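Local coordinates for glutamine synthetase (Helicobacter pylori, PDB 5ZLI), which belongs to the glutamine synthetase family of type I beta and forms a twelve-subunit assembly, each chain joining a beta-grasp domain to a catalytic domain, at residues G131-F142 / S276-N287; L210-V219 / G229-D237. One frame throughout, in Å; residues are numbered along the deposited sequence.

Both contacts belong to one mixed beta-sheet of the catalytic domain, where strands 133-145 and 228-237 are neighbours, so contact 2 extends the sheet from one side of the strand pair in contact 1. Their centres lie about 13 Å apart, and Phe136 N and Gly236 O, like Phe142 O and Gly229 N, probably bond across the seam. Contact 1 is a long antiparallel pairing, mostly buried; one face carries a Tyr-Trp stack and a cluster of acids and histidines, the other is mainly apolar. Contact 2 is shorter, more strongly twisted and mostly buried too, though Glu216 and Lys234 are exposed; it packs valines and leucines against helices and meets a second subunit at Thr217, Phe218 and Val219.

Contact 1: residues G131-F142 / S276-N287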
loop_
_atom_site.group_PDB
_atom_site.type_symbol
_atom_site.label_atom_id
_atom_site.label_comp_id
_atom_site.label_asym_id
_atom_site.label_seq_id
_atom_site.Cartn_x
_atom_site.Cartn_y
_atom_site.Cartn_z
ATOM N N GLY B 131 -7.263 72.145 6.811
ATOM C CA GLY B 131 -8.024 71.283 7.700
ATOM C C GLY B 131 -7.390 71.090 9.067
ATOM O O GLY B 131 -6.235 71.454 9.297
ATOM N N ASP B 132 -8.170 70.495 9.982
ATOM C CA ASP B 132 -7.662 70.088 11.301
ATOM C C ASP B 132 -7.342 68.600 11.344
ATOM O O ASP B 132 -6.245 68.189 11.742
ATOM C CB ASP B 132 -8.673 70.301 12.450
ATOM C CG ASP B 132 -9.062 71.747 12.694
ATOM O OD1 ASP B 132 -8.351 72.714 12.304
ATOM O OD2 ASP B 132 -10.082 71.893 13.390
ATOM N N VAL B 133 -8.319 67.786 10.969
ATOM C CA VAL B 133 -8.234 66.339 10.997
ATOM C C VAL B 133 -8.456 65.836 9.584
ATOM O O VAL B 133 -9.065 66.525 8.766
ATOM C CB VAL B 133 -9.284 65.747 11.959
ATOM C CG1 VAL B 133 -9.018 64.266 12.173
ATOM C CG2 VAL B 133 -9.327 66.506 13.266
ATOM N N ALA B 134 -7.891 64.675 9.266
ATOM C CA ALA B 134 -8.215 63.967 8.030
ATOM C C ALA B 134 -8.637 62.561 8.424
ATOM O O ALA B 134 -7.811 61.785 8.917
ATOM C CB ALA B 134 -7.052 63.937 7.043
ATOM N N TYR B 135 -9.928 62.251 8.262
ATOM C CA TYR B 135 -10.478 60.974 8.703
ATOM C C TYR B 135 -10.407 59.939 7.591
ATOM O O TYR B 135 -10.870 60.200 6.474
ATOM C CB TYR B 135 -11.929 61.154 9.142
ATOM C CG TYR B 135 -12.083 61.840 10.467
ATOM C CD1 TYR B 135 -11.777 61.172 11.642
ATOM C CD2 TYR B 135 -12.554 63.151 10.559
ATOM C CE1 TYR B 135 -11.925 61.781 12.886
ATOM C CE2 TYR B 135 -12.715 63.773 11.804
ATOM C CZ TYR B 135 -12.393 63.073 12.968
ATOM O OH TYR B 135 -12.531 63.631 14.219
ATOM N N PHE B 136 -9.882 58.747 7.917
ATOM C CA PHE B 136 -9.793 57.635 6.969
ATOM C C PHE B 136 -10.447 56.393 7.551
ATOM O O PHE B 136 -10.219 56.053 8.716
ATOM C CB PHE B 136 -8.344 57.214 6.618
ATOM C CG PHE B 136 -7.646 58.107 5.648
ATOM C CD1 PHE B 136 -7.195 59.357 6.031
ATOM C CD2 PHE B 136 -7.427 57.694 4.345
ATOM C CE1 PHE B 136 -6.538 60.166 5.122
ATOM C CE2 PHE B 136 -6.779 58.511 3.439
ATOM C CZ PHE B 136 -6.337 59.735 3.829
ATOM N N GLY B 137 -11.145 55.657 6.689
ATOM C CA GLY B 137 -11.822 54.437 7.072
ATOM C C GLY B 137 -11.711 53.337 6.033
ATOM O O GLY B 137 -12.394 53.382 5.011
ATOM N N ALA B 138 -10.898 52.321 6.310
ATOM C CA ALA B 138 -10.566 51.278 5.344
ATOM C C ALA B 138 -11.421 50.027 5.555
ATOM O O ALA B 138 -11.688 49.619 6.692
ATOM C CB ALA B 138 -9.081 50.900 5.434
ATOM N N GLU B 139 -11.868 49.435 4.447
ATOM C CA GLU B 139 -12.489 48.114 4.451
ATOM C C GLU B 139 -11.475 47.175 3.805
ATOM O O GLU B 139 -11.305 47.198 2.577
ATOM C CB GLU B 139 -13.782 48.113 3.643
ATOM C CG GLU B 139 -14.748 49.268 3.898
ATOM C CD GLU B 139 -15.807 49.373 2.786
ATOM O OE1 GLU B 139 -15.749 48.555 1.842
ATOM O OE2 GLU B 139 -16.673 50.279 2.834
ATOM N N ASN B 140 -10.827 46.322 4.604
ATOM C CA ASN B 140 -9.839 45.380 4.061
ATOM C C ASN B 140 -10.491 44.016 3.893
ATOM O O ASN B 140 -10.512 43.197 4.814
ATOM C CB ASN B 140 -8.602 45.255 4.938
ATOM C CG ASN B 140 -7.809 46.525 5.018
ATOM O OD1 ASN B 140 -6.910 46.756 4.207
ATOM N ND2 ASN B 140 -8.111 47.350 6.024
ATOM N N GLU B 141 -10.998 43.766 2.688
ATOM C CA GLU B 141 -11.436 42.423 2.325
ATOM C C GLU B 141 -10.251 41.462 2.365
ATOM O O GLU B 141 -9.118 41.826 2.023
ATOM C CB GLU B 141 -12.098 42.420 0.937
ATOM C CG GLU B 141 -13.289 43.393 0.827
ATOM C CD GLU B 141 -13.950 43.471 -0.566
ATOM O OE1 GLU B 141 -13.260 43.237 -1.582
ATOM O OE2 GLU B 141 -15.143 43.862 -0.644
ATOM N N PHE B 142 -10.531 40.227 2.787
ATOM C CA PHE B 142 -9.518 39.204 2.978
ATOM C C PHE B 142 -10.090 37.840 2.641
ATOM O O PHE B 142 -11.235 37.702 2.226
ATOM C CB PHE B 142 -9.006 39.189 4.400
ATOM C CG PHE B 142 -10.073 38.915 5.412
ATOM C CD1 PHE B 142 -10.485 37.629 5.672
ATOM C CD2 PHE B 142 -10.633 39.958 6.124
ATOM C CE1 PHE B 142 -11.466 37.386 6.611
ATOM C CE2 PHE B 142 -11.572 39.725 7.054
ATOM C CZ PHE B 142 -12.009 38.425 7.304
ATOM N N SER B 276 -9.547 41.263 -3.618
ATOM C CA SER B 276 -9.752 41.913 -2.338
ATOM C C SER B 276 -9.401 43.385 -2.483
ATOM O O SER B 276 -8.386 43.731 -3.089
ATOM C CB SER B 276 -8.919 41.248 -1.256
ATOM O OG SER B 276 -9.407 39.932 -1.049
ATOM N N GLY B 277 -10.264 44.252 -1.970
ATOM C CA GLY B 277 -9.968 45.659 -2.056
ATOM C C GLY B 277 -9.644 46.220 -0.698
ATOM O O GLY B 277 -9.914 45.575 0.324
ATOM N N MET B 278 -9.004 47.388 -0.671
ATOM C CA MET B 278 -9.004 48.240 0.512
ATOM C C MET B 278 -9.811 49.469 0.115
ATOM O O MET B 278 -9.271 50.484 -0.314
ATOM C CB MET B 278 -7.589 48.593 1.009
ATOM C CG MET B 278 -7.572 49.356 2.338
ATOM S SD MET B 278 -5.928 49.830 2.937
ATOM C CE MET B 278 -5.437 50.972 1.638
ATOM N N HIS B 279 -11.133 49.332 0.193
ATOM C CA HIS B 279 -12.056 50.438 -0.007
ATOM C C HIS B 279 -11.835 51.470 1.097
ATOM O O HIS B 279 -12.135 51.237 2.274
ATOM C CB HIS B 279 -13.485 49.904 -0.033
ATOM C CG HIS B 279 -13.729 48.935 -1.145
ATOM N ND1 HIS B 279 -13.012 48.968 -2.324
ATOM C CD2 HIS B 279 -14.558 47.870 -1.239
ATOM C CE1 HIS B 279 -13.415 47.988 -3.112
ATOM N NE2 HIS B 279 -14.347 47.302 -2.474
ATOM N N THR B 280 -11.258 52.599 0.716
ATOM C CA THR B 280 -10.803 53.629 1.640
ATOM C C THR B 280 -11.760 54.816 1.566
ATOM O O THR B 280 -12.067 55.306 0.475
ATOM C CB THR B 280 -9.350 54.022 1.312
ATOM O OG1 THR B 280 -9.085 53.723 -0.054
ATOM C CG2 THR B 280 -8.380 53.205 2.105
ATOM N N HIS B 281 -12.265 55.238 2.716
ATOM C CA HIS B 281 -13.210 56.340 2.823
ATOM C C HIS B 281 -12.514 57.563 3.416
ATOM O O HIS B 281 -11.905 57.466 4.489
ATOM C CB HIS B 281 -14.410 55.940 3.703
ATOM C CG HIS B 281 -15.314 54.890 3.111
ATOM N ND1 HIS B 281 -16.676 54.869 3.352
ATOM C CD2 HIS B 281 -15.061 53.831 2.302
ATOM C CE1 HIS B 281 -17.223 53.847 2.713
ATOM N NE2 HIS B 281 -16.266 53.202 2.067
ATOM N N VAL B 282 -12.615 58.721 2.742
ATOM C CA VAL B 282 -11.965 59.929 3.255
ATOM C C VAL B 282 -12.985 61.022 3.587
ATOM O O VAL B 282 -14.022 61.159 2.934
ATOM C CB VAL B 282 -10.907 60.481 2.261
ATOM C CG1 VAL B 282 -9.870 59.432 1.928
ATOM C CG2 VAL B 282 -11.587 60.976 1.007
ATOM N N SER B 283 -12.689 61.788 4.633
ATOM C CA SER B 283 -13.285 63.106 4.837
ATOM C C SER B 283 -12.214 63.958 5.504
ATOM O O SER B 283 -11.405 63.458 6.299
ATOM C CB SER B 283 -14.551 63.141 5.735
ATOM O OG SER B 283 -14.335 62.756 7.105
ATOM N N VAL B 284 -12.216 65.246 5.185
ATOM C CA VAL B 284 -11.370 66.212 5.867
ATOM C C VAL B 284 -12.282 67.117 6.679
ATOM O O VAL B 284 -13.222 67.700 6.128
ATOM C CB VAL B 284 -10.540 67.018 4.864
ATOM C CG1 VAL B 284 -9.639 67.955 5.600
ATOM C CG2 VAL B 284 -9.770 66.087 3.965
ATOM N N TRP B 285 -11.975 67.288 7.966
ATOM C CA TRP B 285 -12.755 68.154 8.837
ATOM C C TRP B 285 -11.854 69.255 9.376
ATOM O O TRP B 285 -10.627 69.128 9.418
ATOM C CB TRP B 285 -13.386 67.405 10.017
ATOM C CG TRP B 285 -14.345 66.344 9.620
ATOM C CD1 TRP B 285 -14.190 65.439 8.620
ATOM C CD2 TRP B 285 -15.630 66.095 10.190
ATOM N NE1 TRP B 285 -15.288 64.623 8.543
ATOM C CE2 TRP B 285 -16.190 65.012 9.494
ATOM C CE3 TRP B 285 -16.361 66.682 11.222
ATOM C CZ2 TRP B 285 -17.450 64.500 9.794
ATOM C CZ3 TRP B 285 -17.606 66.176 11.523
ATOM C CH2 TRP B 285 -18.143 65.097 10.808
ATOM N N LYS B 286 -12.474 70.358 9.766
ATOM C CA LYS B 286 -11.744 71.443 10.404
ATOM C C LYS B 286 -12.706 72.144 11.335
ATOM O O LYS B 286 -13.840 72.433 10.952
ATOM C CB LYS B 286 -11.146 72.436 9.392
ATOM C CG LYS B 286 -10.342 73.611 10.001
ATOM C CD LYS B 286 -9.802 74.507 8.876
ATOM C CE LYS B 286 -8.896 75.652 9.347
ATOM N NZ LYS B 286 -9.651 76.874 9.726
ATOM N N ASN B 287 -12.255 72.361 12.562
ATOM C CA ASN B 287 -13.033 73.064 13.557
ATOM C C ASN B 287 -14.411 72.414 13.706
ATOM O O ASN B 287 -15.407 73.087 13.970
ATOM C CB ASN B 287 -13.098 74.571 13.232
ATOM C CG ASN B 287 -11.688 75.256 13.193
ATOM O OD1 ASN B 287 -10.751 74.851 13.896
ATOM N ND2 ASN B 287 -11.562 76.305 12.388
#
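Tyr135 and Trp285 meet in a T-shaped stack: the CD2-CE2 edge of the tyrosine points at one face of the indole's five-membered ring, with centroids 4.8 Å apart and planes at 82°. The indole swings beside its own backbone N (chi1 -62°), which brings NE1 to Ser283 OG, a bond within its strand that would favour this rotation; Val133 CG1 lies over the centre of one tyrosine face. Farther along this side, the extended Glu139 chain carries its carboxylate between two histidines. OE1 lies at the edge of the His279 ring, in its plane and 3.4 Å from His279 CD2, while OE2 is 3.0 Å from His281 NE2, which also has a weak hydrogen bond to Glu367. Glu141 OE1 accepts from Gly277 N (3.2 Å), met from above the carboxylate plane. On the other face Phe136 CE2 lies 3.6 Å from Val282 CG1, the side chains running side by side, and Ala138 CB packs on Met278 CG at 3.8 Å. Backbone bonds join the strands from Val133 to Glu141 N and Gly277 O, His279 N to Glu139 O being weak; Trp285 O takes both Asp132 N (2.9 Å) and Val133 N, a classic beta bulge. The mainly apolar face lies on helices 238-258 and 377-393, Phe136 stacking with Phe381, while strand 366-368 flanks strand 278-286 and strand 228-237 flanks strand 133-145.

Contact 2: residues L210-V219 / G229-D237; sequences LNQVGLETFV and GEVGVKFGD
The beta hairpin of strands 217-222 and 228-237 follows helix 200-212 after a short turn, residues 213-216; a Schellman motif with Gly214 at C-prime ends the helix. Across the hairpin, Phe218 N gives a hydrogen bond to Gly232 O (2.7 Å), Gly232 N to Val219 O (2.9 Å) and Lys234 N to Glu216 O (2.8 Å). Thr217 and Val233 form a non-hydrogen-bonded pair between the first and the last of these bonds. The Phe218 ring turns back over the partner strand because CG sits between its backbone N and carbonyl carbon (chi1 45°). One face therefore lies on Gly232 CA, a CH-pi contact 3.6 Å from the ring centroid, and the ring edge approaches Val233 O. With no side chain at Gly232, the ring can settle directly on the backbone. The apolar contacts involve the helix end and the turn: Leu210 CD1 and Val231 CG1 meet tip to tip at 3.7 Å, Thr217 CG2 packs on the same valine methyl, and Leu215 CD2 packs obliquely on Val233 CG1 at 3.9 Å. Asn211 ND2 donates a hydrogen bond across the turn to Leu215 O (2.7 Å), in the planes of both the amide and the carbonyl. Leu210 also packs on helix 238-258, and Val219 continues the sheet into a strand of a second subunit. Backbone bonds thus set the register and methyls pack on the helix side, whereas Glu216 OE1 and Lys234 NZ, 6.2 Å apart, are too distant for a salt bridge, so this exposed pair contributes mainly through its aliphatic parts.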
loop_
_atom_site.group_PDB
_atom_site.type_symbol
_atom_site.label_atom_id
_atom_site.label_comp_id
_atom_site.label_asym_id
_atom_site.label_seq_id
_atom_site.Cartn_x
_atom_site.Cartn_y
_atom_site.Cartn_z
ATOM N N LEU B 210 -10.933 41.881 17.426
ATOM C CA LEU B 210 -10.665 43.251 17.014
ATOM C C LEU B 210 -11.018 44.213 18.131
ATOM O O LEU B 210 -10.231 45.090 18.490
ATOM C CB LEU B 210 -11.468 43.596 15.773
ATOM C CG LEU B 210 -11.084 42.827 14.522
ATOM C CD1 LEU B 210 -11.944 43.243 13.345
ATOM C CD2 LEU B 210 -9.638 43.065 14.233
ATOM N N ASN B 211 -12.178 44.037 18.737
ATOM C CA ASN B 211 -12.502 44.932 19.829
ATOM C C ASN B 211 -11.534 44.737 20.972
ATOM O O ASN B 211 -11.211 45.706 21.669
ATOM C CB ASN B 211 -13.934 44.739 20.323
ATOM C CG ASN B 211 -14.946 44.674 19.213
ATOM O OD1 ASN B 211 -15.753 43.766 19.191
ATOM N ND2 ASN B 211 -14.933 45.641 18.313
ATOM N N GLN B 212 -11.028 43.513 21.165
ATOM C CA GLN B 212 -10.103 43.306 22.286
ATOM C C GLN B 212 -8.881 44.206 22.176
ATOM O O GLN B 212 -8.249 44.537 23.182
ATOM C CB GLN B 212 -9.670 41.848 22.367
ATOM C CG GLN B 212 -10.728 40.945 22.915
ATOM C CD GLN B 212 -10.238 39.531 23.055
ATOM O OE1 GLN B 212 -9.182 39.280 23.652
ATOM N NE2 GLN B 212 -10.986 38.587 22.480
ATOM N N VAL B 213 -8.549 44.625 20.965
ATOM C CA VAL B 213 -7.313 45.312 20.716
ATOM C C VAL B 213 -7.557 46.802 20.482
ATOM O O VAL B 213 -6.716 47.491 19.898
ATOM C CB VAL B 213 -6.548 44.648 19.569
ATOM C CG1 VAL B 213 -6.364 43.212 19.894
ATOM C CG2 VAL B 213 -7.293 44.780 18.276
ATOM N N GLY B 214 -8.714 47.295 20.928
ATOM C CA GLY B 214 -9.075 48.698 20.845
ATOM C C GLY B 214 -9.618 49.158 19.511
ATOM O O GLY B 214 -9.421 50.315 19.145
ATOM N N LEU B 215 -10.323 48.304 18.794
ATOM C CA LEU B 215 -10.902 48.634 17.505
ATOM C C LEU B 215 -12.401 48.444 17.535
ATOM O O LEU B 215 -12.892 47.443 18.063
ATOM C CB LEU B 215 -10.321 47.767 16.401
ATOM C CG LEU B 215 -9.488 48.461 15.344
ATOM C CD1 LEU B 215 -9.103 47.454 14.290
ATOM C CD2 LEU B 215 -10.410 49.513 14.737
ATOM N N GLU B 216 -13.125 49.399 16.949
ATOM C CA GLU B 216 -14.581 49.308 16.860
ATOM C C GLU B 216 -15.020 48.855 15.467
ATOM O O GLU B 216 -14.533 49.347 14.438
ATOM C CB GLU B 216 -15.251 50.623 17.261
ATOM C CG GLU B 216 -15.471 50.727 18.777
ATOM C CD GLU B 216 -16.548 51.730 19.180
ATOM O OE1 GLU B 216 -16.632 52.814 18.552
ATOM O OE2 GLU B 216 -17.312 51.429 20.135
ATOM N N THR B 217 -15.938 47.900 15.462
ATOM C CA THR B 217 -16.442 47.236 14.276
ATOM C C THR B 217 -17.918 47.576 14.113
ATOM O O THR B 217 -18.656 47.624 15.109
ATOM C CB THR B 217 -16.288 45.716 14.420
ATOM O OG1 THR B 217 -16.979 45.287 15.602
ATOM C CG2 THR B 217 -14.824 45.325 14.562
ATOM N N PHE B 218 -18.366 47.785 12.865
ATOM C CA PHE B 218 -19.804 47.851 12.615
ATOM C C PHE B 218 -20.325 46.612 11.894
ATOM O O PHE B 218 -21.142 45.875 12.456
ATOM C CB PHE B 218 -20.240 49.140 11.877
ATOM C CG PHE B 218 -19.374 49.539 10.689
ATOM C CD1 PHE B 218 -19.678 49.086 9.403
ATOM C CD2 PHE B 218 -18.285 50.400 10.845
ATOM C CE1 PHE B 218 -18.900 49.458 8.293
ATOM C CE2 PHE B 218 -17.498 50.767 9.748
ATOM C CZ PHE B 218 -17.810 50.296 8.467
ATOM N N VAL B 219 -19.849 46.317 10.697
ATOM C CA VAL B 219 -20.463 45.296 9.860
ATOM C C VAL B 219 -19.498 44.134 9.676
ATOM O O VAL B 219 -18.280 44.308 9.689
ATOM C CB VAL B 219 -20.889 45.887 8.495
ATOM C CG1 VAL B 219 -19.679 46.177 7.644
ATOM C CG2 VAL B 219 -21.822 44.946 7.768
ATOM N N GLY B 229 -14.024 37.662 2.963
ATOM C CA GLY B 229 -14.688 38.227 4.122
ATOM C C GLY B 229 -14.266 39.668 4.286
ATOM O O GLY B 229 -13.385 40.158 3.578
ATOM N N GLU B 230 -14.904 40.342 5.238
ATOM C CA GLU B 230 -14.684 41.768 5.424
ATOM C C GLU B 230 -15.252 42.170 6.788
ATOM O O GLU B 230 -16.285 41.651 7.221
ATOM C CB GLU B 230 -15.389 42.542 4.296
ATOM C CG GLU B 230 -14.895 43.958 3.921
ATOM C CD GLU B 230 -15.865 44.623 2.931
ATOM O OE1 GLU B 230 -15.556 45.690 2.344
ATOM O OE2 GLU B 230 -16.937 44.022 2.707
ATOM N N VAL B 231 -14.593 43.130 7.437
ATOM C CA VAL B 231 -15.090 43.727 8.672
ATOM C C VAL B 231 -14.973 45.241 8.533
ATOM O O VAL B 231 -13.929 45.760 8.121
ATOM C CB VAL B 231 -14.329 43.234 9.921
ATOM C CG1 VAL B 231 -14.860 43.922 11.185
ATOM C CG2 VAL B 231 -14.432 41.727 10.050
ATOM N N GLY B 232 -16.062 45.940 8.843
ATOM C CA GLY B 232 -16.064 47.388 8.880
ATOM C C GLY B 232 -15.600 47.898 10.230
ATOM O O GLY B 232 -16.151 47.516 11.266
ATOM N N VAL B 233 -14.596 48.784 10.212
ATOM C CA VAL B 233 -14.015 49.368 11.412
ATOM C C VAL B 233 -14.311 50.870 11.423
ATOM O O VAL B 233 -14.597 51.487 10.395
ATOM C CB VAL B 233 -12.497 49.094 11.490
ATOM C CG1 VAL B 233 -12.247 47.673 11.882
ATOM C CG2 VAL B 233 -11.852 49.347 10.155
ATOM N N LYS B 234 -14.278 51.455 12.611
ATOM C CA LYS B 234 -14.540 52.881 12.717
ATOM C C LYS B 234 -13.480 53.672 11.952
ATOM O O LYS B 234 -12.294 53.332 11.984
ATOM C CB LYS B 234 -14.572 53.309 14.191
ATOM C CG LYS B 234 -15.703 54.277 14.516
ATOM C CD LYS B 234 -15.367 55.207 15.687
ATOM C CE LYS B 234 -16.194 56.520 15.662
ATOM N NZ LYS B 234 -15.728 57.596 14.715
ATOM N N PHE B 235 -13.927 54.706 11.220
ATOM C CA PHE B 235 -13.056 55.775 10.738
ATOM C C PHE B 235 -12.006 56.138 11.769
ATOM O O PHE B 235 -12.235 55.996 12.979
ATOM C CB PHE B 235 -13.852 57.041 10.405
ATOM C CG PHE B 235 -14.531 57.022 9.053
ATOM C CD1 PHE B 235 -15.432 56.027 8.711
ATOM C CD2 PHE B 235 -14.288 58.050 8.129
ATOM C CE1 PHE B 235 -16.055 56.033 7.465
ATOM C CE2 PHE B 235 -14.915 58.063 6.895
ATOM C CZ PHE B 235 -15.801 57.048 6.567
ATOM N N GLY B 236 -10.842 56.575 11.292
ATOM C CA GLY B 236 -9.823 57.137 12.161
ATOM C C GLY B 236 -8.996 58.174 11.430
ATOM O O GLY B 236 -9.009 58.247 10.193
ATOM N N ASP B 237 -8.258 58.977 12.216
ATOM C CA ASP B 237 -7.332 59.942 11.633
ATOM C C ASP B 237 -6.202 59.203 10.912
ATOM O O ASP B 237 -6.009 57.996 11.073
ATOM C CB ASP B 237 -6.819 60.921 12.697
ATOM C CG ASP B 237 -5.684 60.360 13.563
ATOM O OD1 ASP B 237 -4.546 60.194 13.044
ATOM O OD2 ASP B 237 -5.934 60.134 14.779
#